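PDB 7NZA: odorant Binding Protein from Varroa destructor, form P2<1> from Varroa destructor, which binds odorants, small and mostly hydrophobic molecules, in a wide open internal cavity of a non-classical fold and probably carries them. Local coordinates for the interface of chains A and B. Coordinates in Å, arbitrary orientation; residue numbers count along the deposited sequence, not the author numbering. Chains: chain A/B, Odorant Binding Protein from Varroa destructor, form P2<1>.

All three contacts lie between two copies of one protein, and each has a twin with the chains exchanged. Contacts 1 and 3 are neighbours, about 10 Å apart between the centres of their C-alpha atoms. They share A:Val13 and follow the same extended N-terminal arm of chain A along helix 28-44 of chain B. Contact 2 lies, centre to centre, about 25 Å from contact 1 and about 18 Å from contact 3. It joins the loop after helix 28-44 of chain A to strand 144-145 of chain B. Both ends of the chain thus reach the partner, though the deposited pair may not be the biological form.

Contact 1: the interface of chains A and B. Residues chain A 13-16; chain B 38, 42.
A:Val15 holds CG1 anti to its backbone nitrogen (chi1 -180°) and CG2 anti to its carbonyl carbon, and this fork straddles two residues of chain B. A:Val15 CG2 meets B:Val38 CG1 at 3.9 Å. A:Val15 CG1 meets B:Leu42 CD2, also at 3.9 Å. The contact is an apolar arm-on-helix patch in an odorant-binding protein of the non-classical Varroa fold. The arm is the extended N-terminal segment of chain A, and the helix is 28-44 of chain B. B:Val38 and B:Leu42 are one turn apart and present their methyl groups on the same helix face. The side chain of B:Val38 stands at about a right angle to that of A:Val15. The other branch of B:Val38, CG2, lies 3.8 Å from CG2 of A:Val13, and those two side chains run past each other in opposite directions. B:Val38 is thereby gripped by both valines, one methyl for each. A:Pro14, between them, lends mainly its carbonyl, whose O is 4.1 Å from B:Val38 CG1. B:Leu42 has chi1 -75°, and its CD1 reaches past A:Val15 to the start of strand 16-17. There B:Leu42 CD1 sits 3.5 Å from the backbone O of A:Ile16, while the A:Ile16 side chain points away from B:Leu42.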
loop_
_atom_site.group_PDB
_atom_site.type_symbol
_atom_site.label_atom_id
_atom_site.label_comp_id
_atom_site.label_asym_id
_atom_site.label_seq_id
_atom_site.Cartn_x
_atom_site.Cartn_y
_atom_site.Cartn_z
ATOM N N VAL A 13 0.491 -0.144 5.059
ATOM C CA VAL A 13 0.209 1.276 4.762
ATOM C C VAL A 13 1.395 1.838 3.986
ATOM O O VAL A 13 2.527 1.399 4.147
ATOM C CB VAL A 13 -0.063 2.089 6.051
ATOM C CG1 VAL A 13 -1.265 1.527 6.797
ATOM C CG2 VAL A 13 1.120 2.174 6.955
ATOM N N PRO A 14 1.152 2.951 3.267
ATOM C CA PRO A 14 2.259 3.659 2.654
ATOM C C PRO A 14 3.202 4.247 3.687
ATOM O O PRO A 14 2.815 4.649 4.750
ATOM C CB PRO A 14 1.610 4.775 1.827
ATOM C CG PRO A 14 0.137 4.374 1.698
ATOM C CD PRO A 14 -0.156 3.532 2.913
ATOM N N VAL A 15 4.480 4.227 3.335
ATOM C CA VAL A 15 5.563 4.756 4.171
ATOM C C VAL A 15 6.225 5.879 3.383
ATOM O O VAL A 15 7.011 5.598 2.447
ATOM C CB VAL A 15 6.538 3.665 4.534
ATOM C CG1 VAL A 15 7.643 4.183 5.391
ATOM C CG2 VAL A 15 5.856 2.499 5.244
ATOM N N ILE A 16 5.819 7.099 3.657
ATOM C CA ILE A 16 6.110 8.280 2.831
ATOM C C ILE A 16 6.542 9.407 3.737
ATOM O O ILE A 16 5.844 9.661 4.743
ATOM C CB ILE A 16 4.901 8.688 2.013
ATOM C CG1 ILE A 16 4.556 7.540 1.098
ATOM C CG2 ILE A 16 5.213 9.956 1.272
ATOM C CD1 ILE A 16 3.333 7.852 0.222
ATOM N N VAL B 38 3.301 4.247 11.886
ATOM C CA VAL B 38 4.355 4.419 10.870
ATOM C C VAL B 38 4.791 5.880 10.776
ATOM O O VAL B 38 6.019 6.149 10.704
ATOM C CB VAL B 38 3.873 3.860 9.517
ATOM C CG1 VAL B 38 4.708 4.447 8.360
ATOM C CG2 VAL B 38 3.828 2.366 9.577
ATOM N N LEU B 42 8.600 7.195 11.370
ATOM C CA LEU B 42 9.402 7.972 10.401
ATOM C C LEU B 42 9.982 9.260 10.983
ATOM O O LEU B 42 11.058 9.665 10.374
ATOM C CB LEU B 42 8.528 8.321 9.211
ATOM C CG LEU B 42 8.265 7.171 8.284
ATOM C CD1 LEU B 42 7.220 7.640 7.260
ATOM C CD2 LEU B 42 9.490 6.733 7.608
#

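Contact 2: the interface of chains A and B. Residues chain A 47-50; chain B 144-145.
B:Lys144 lays its side chain across the loop of A:Leu47 to A:Pro50 and ends in a hydrogen bond. Its ammonium NZ donates to the backbone O of A:Leu47, with B:Lys144 NZ 2.7 Å from A:Leu47 O. The approach is bent, with a C=O...N angle of 139°, and NZ is tilted 23° from the carbonyl plane. The aliphatic part of the lysine spans from A:Leu47 to A:Pro50. B:Lys144 CB packs on A:Leu47 CD1 at 3.8 Å. B:Lys144 CG meets A:Pro50 CD at 3.8 Å, the two side chains crossing at about a right angle. Farther along, B:Lys144 CD passes 3.7 Å from the backbone O of A:Pro48. The lysine chain is mostly extended but bends at chi3 (-62°), which swings the ammonium round to the A:Leu47 carbonyl. A:Leu47 CD1 also reaches back over the lysine backbone, 3.3 Å from B:Lys144 O. In the next shell, the carboxylate O of A:Asp49, OD1, is 6.9 Å from B:Lys144 NZ. This is too far for a salt bridge, but its charge may favour the ammonium weakly. Prolines on either side of A:Asp49 probably stiffen the loop that receives the lysine. In the deposited pair the contact ties strand 144-145 of one copy to the loop after helix 28-44 of the other; if the dimer forms in solution it would help hold it together.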
loop_
_atom_site.group_PDB
_atom_site.type_symbol
_atom_site.label_atom_id
_atom_site.label_comp_id
_atom_site.label_asym_id
_atom_site.label_seq_id
_atom_site.Cartn_x
_atom_site.Cartn_y
_atom_site.Cartn_z
ATOM N N LEU A 47 -9.310 -10.557 -9.233
ATOM C CA LEU A 47 -7.862 -10.699 -9.452
ATOM C C LEU A 47 -7.521 -11.991 -10.169
ATOM O O LEU A 47 -8.097 -13.054 -9.878
ATOM C CB LEU A 47 -7.168 -10.736 -8.090
ATOM C CG LEU A 47 -6.867 -9.373 -7.544
ATOM C CD1 LEU A 47 -6.677 -9.500 -6.031
ATOM C CD2 LEU A 47 -5.657 -8.694 -8.148
ATOM N N PRO A 48 -6.549 -11.960 -11.092
ATOM C CA PRO A 48 -6.107 -13.186 -11.724
ATOM C C PRO A 48 -5.496 -14.150 -10.706
ATOM O O PRO A 48 -4.981 -13.729 -9.679
ATOM C CB PRO A 48 -5.045 -12.671 -12.703
ATOM C CG PRO A 48 -5.372 -11.232 -12.962
ATOM C CD PRO A 48 -5.912 -10.742 -11.648
ATOM N N ASP A 49 -5.605 -15.420 -11.024
ATOM C CA ASP A 49 -5.059 -16.527 -10.179
ATOM C C ASP A 49 -3.551 -16.431 -10.249
ATOM O O ASP A 49 -3.033 -16.703 -11.309
ATOM C CB ASP A 49 -5.534 -17.875 -10.702
ATOM C CG ASP A 49 -5.023 -19.105 -9.946
ATOM O OD1 ASP A 49 -4.167 -18.923 -9.065
ATOM O OD2 ASP A 49 -5.506 -20.191 -10.257
ATOM N N PRO A 50 -2.769 -16.098 -9.195
ATOM C CA PRO A 50 -1.310 -16.072 -9.374
ATOM C C PRO A 50 -0.659 -17.423 -9.695
ATOM O O PRO A 50 0.354 -17.381 -10.305
ATOM C CB PRO A 50 -0.786 -15.517 -8.044
ATOM C CG PRO A 50 -1.872 -15.862 -7.071
ATOM C CD PRO A 50 -3.181 -15.698 -7.841
ATOM N N LYS B 144 -5.921 -13.384 -2.626
ATOM C CA LYS B 144 -5.098 -12.881 -3.746
ATOM C C LYS B 144 -4.793 -11.427 -3.462
ATOM O O LYS B 144 -5.686 -10.676 -3.103
ATOM C CB LYS B 144 -5.808 -13.048 -5.084
ATOM C CG LYS B 144 -5.907 -14.507 -5.483
ATOM C CD LYS B 144 -6.868 -14.760 -6.622
ATOM C CE LYS B 144 -8.310 -14.400 -6.372
ATOM N NZ LYS B 144 -9.075 -14.326 -7.657
ATOM N N VAL B 145 -3.535 -11.063 -3.578
ATOM C CA VAL B 145 -3.070 -9.693 -3.314
ATOM C C VAL B 145 -2.435 -9.187 -4.590
ATOM O O VAL B 145 -1.492 -9.829 -5.094
ATOM C CB VAL B 145 -2.062 -9.694 -2.143
ATOM C CG1 VAL B 145 -1.530 -8.316 -1.858
ATOM C CG2 VAL B 145 -2.703 -10.214 -0.884
#

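Contact 3: the interface of chains A and B. Residues chain A 11-13; chain B 14, 26, 34.
The side chains of B:Lys34 and A:Val13 meet at a slant, the lysine's aliphatic stem against the valine's two methyl groups. In this patch of the Varroa odorant-binding protein pair, the N-terminal arm of chain A lies against B:Lys34 of helix 28-44, with B:Pro26 and B:Pro14 beside it. The lysine leaves its helix with CG anti to its backbone N (chi1 -177°). Bends at chi2 (56°) and chi4 then fold the chain round the A:Ala11 carbonyl. B:Lys34 NZ gives a hydrogen bond to A:Ala11 O at 2.7 Å, almost straight in line with the carbonyl bond. The folded stem stays close to the same oxygen, with B:Lys34 CG 3.6 Å from A:Ala11 O. B:Lys34 CG also packs on A:Val13 CG1 at 3.8 Å, with CG2 of that valine beside it. With B:Lys34 replaced by an alanine, the A:Ala11 carbonyl would probably lose this ammonium donor and a gap would open beside the methyls of A:Val13. A:Ala11 CB points towards the ring of B:Pro26 and meets its CG at 3.9 Å, so the alanine sits between ring and lysine. A:Lys12 turns its extended side chain away from B:Lys34. The backbone O of A:Lys12 faces B:Pro14, 4.1 Å from its ring atom CG. B:Pro14 belongs to the partner's own N-terminal arm, which puts the equivalent segments of the two copies next to each other here.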
loop_
_atom_site.group_PDB
_atom_site.type_symbol
_atom_site.label_atom_id
_atom_site.label_comp_id
_atom_site.label_asym_id
_atom_site.label_seq_id
_atom_site.Cartn_x
_atom_site.Cartn_y
_atom_site.Cartn_z
ATOM N N ALA A 11 -1.637 -4.760 9.077
ATOM C CA ALA A 11 -2.098 -3.836 8.042
ATOM C C ALA A 11 -0.906 -3.271 7.311
ATOM O O ALA A 11 0.108 -2.987 7.981
ATOM C CB ALA A 11 -2.948 -2.745 8.604
ATOM N N LYS A 12 -1.021 -3.105 6.020
ATOM C CA LYS A 12 0.052 -2.520 5.194
ATOM C C LYS A 12 -0.343 -1.132 4.760
ATOM O O LYS A 12 -1.438 -0.932 4.192
ATOM C CB LYS A 12 0.321 -3.453 4.007
ATOM C CG LYS A 12 0.782 -4.836 4.431
ATOM C CD LYS A 12 0.931 -5.946 3.369
ATOM C CE LYS A 12 1.417 -7.277 3.918
ATOM N NZ LYS A 12 1.286 -8.338 2.873
ATOM N N VAL A 13 0.491 -0.144 5.059
ATOM C CA VAL A 13 0.209 1.276 4.762
ATOM C C VAL A 13 1.395 1.838 3.986
ATOM O O VAL A 13 2.527 1.399 4.147
ATOM C CB VAL A 13 -0.063 2.089 6.051
ATOM C CG1 VAL A 13 -1.265 1.527 6.797
ATOM C CG2 VAL A 13 1.120 2.174 6.955
ATOM N N PRO B 14 -4.533 -1.108 -0.729
ATOM C CA PRO B 14 -4.423 -2.521 -1.061
ATOM C C PRO B 14 -5.565 -2.950 -1.969
ATOM O O PRO B 14 -6.657 -2.525 -1.902
ATOM C CB PRO B 14 -4.451 -3.225 0.272
ATOM C CG PRO B 14 -4.080 -2.161 1.319
ATOM C CD PRO B 14 -4.639 -0.873 0.731
ATOM N N PRO B 26 -8.266 -5.564 7.413
ATOM C CA PRO B 26 -8.156 -4.553 8.453
ATOM C C PRO B 26 -9.366 -3.620 8.432
ATOM O O PRO B 26 -9.827 -3.234 7.412
ATOM C CB PRO B 26 -6.824 -3.844 8.175
ATOM C CG PRO B 26 -6.046 -4.792 7.330
ATOM C CD PRO B 26 -7.110 -5.588 6.534
ATOM N N LYS B 34 -2.267 1.994 12.221
ATOM C CA LYS B 34 -0.983 1.608 11.622
ATOM C C LYS B 34 -0.316 2.801 10.933
ATOM O O LYS B 34 0.863 3.003 11.038
ATOM C CB LYS B 34 -1.220 0.451 10.638
ATOM C CG LYS B 34 0.071 -0.065 10.014
ATOM C CD LYS B 34 1.152 -0.512 11.015
ATOM C CE LYS B 34 2.323 -1.217 10.377
ATOM N NZ LYS B 34 1.965 -2.587 9.938
#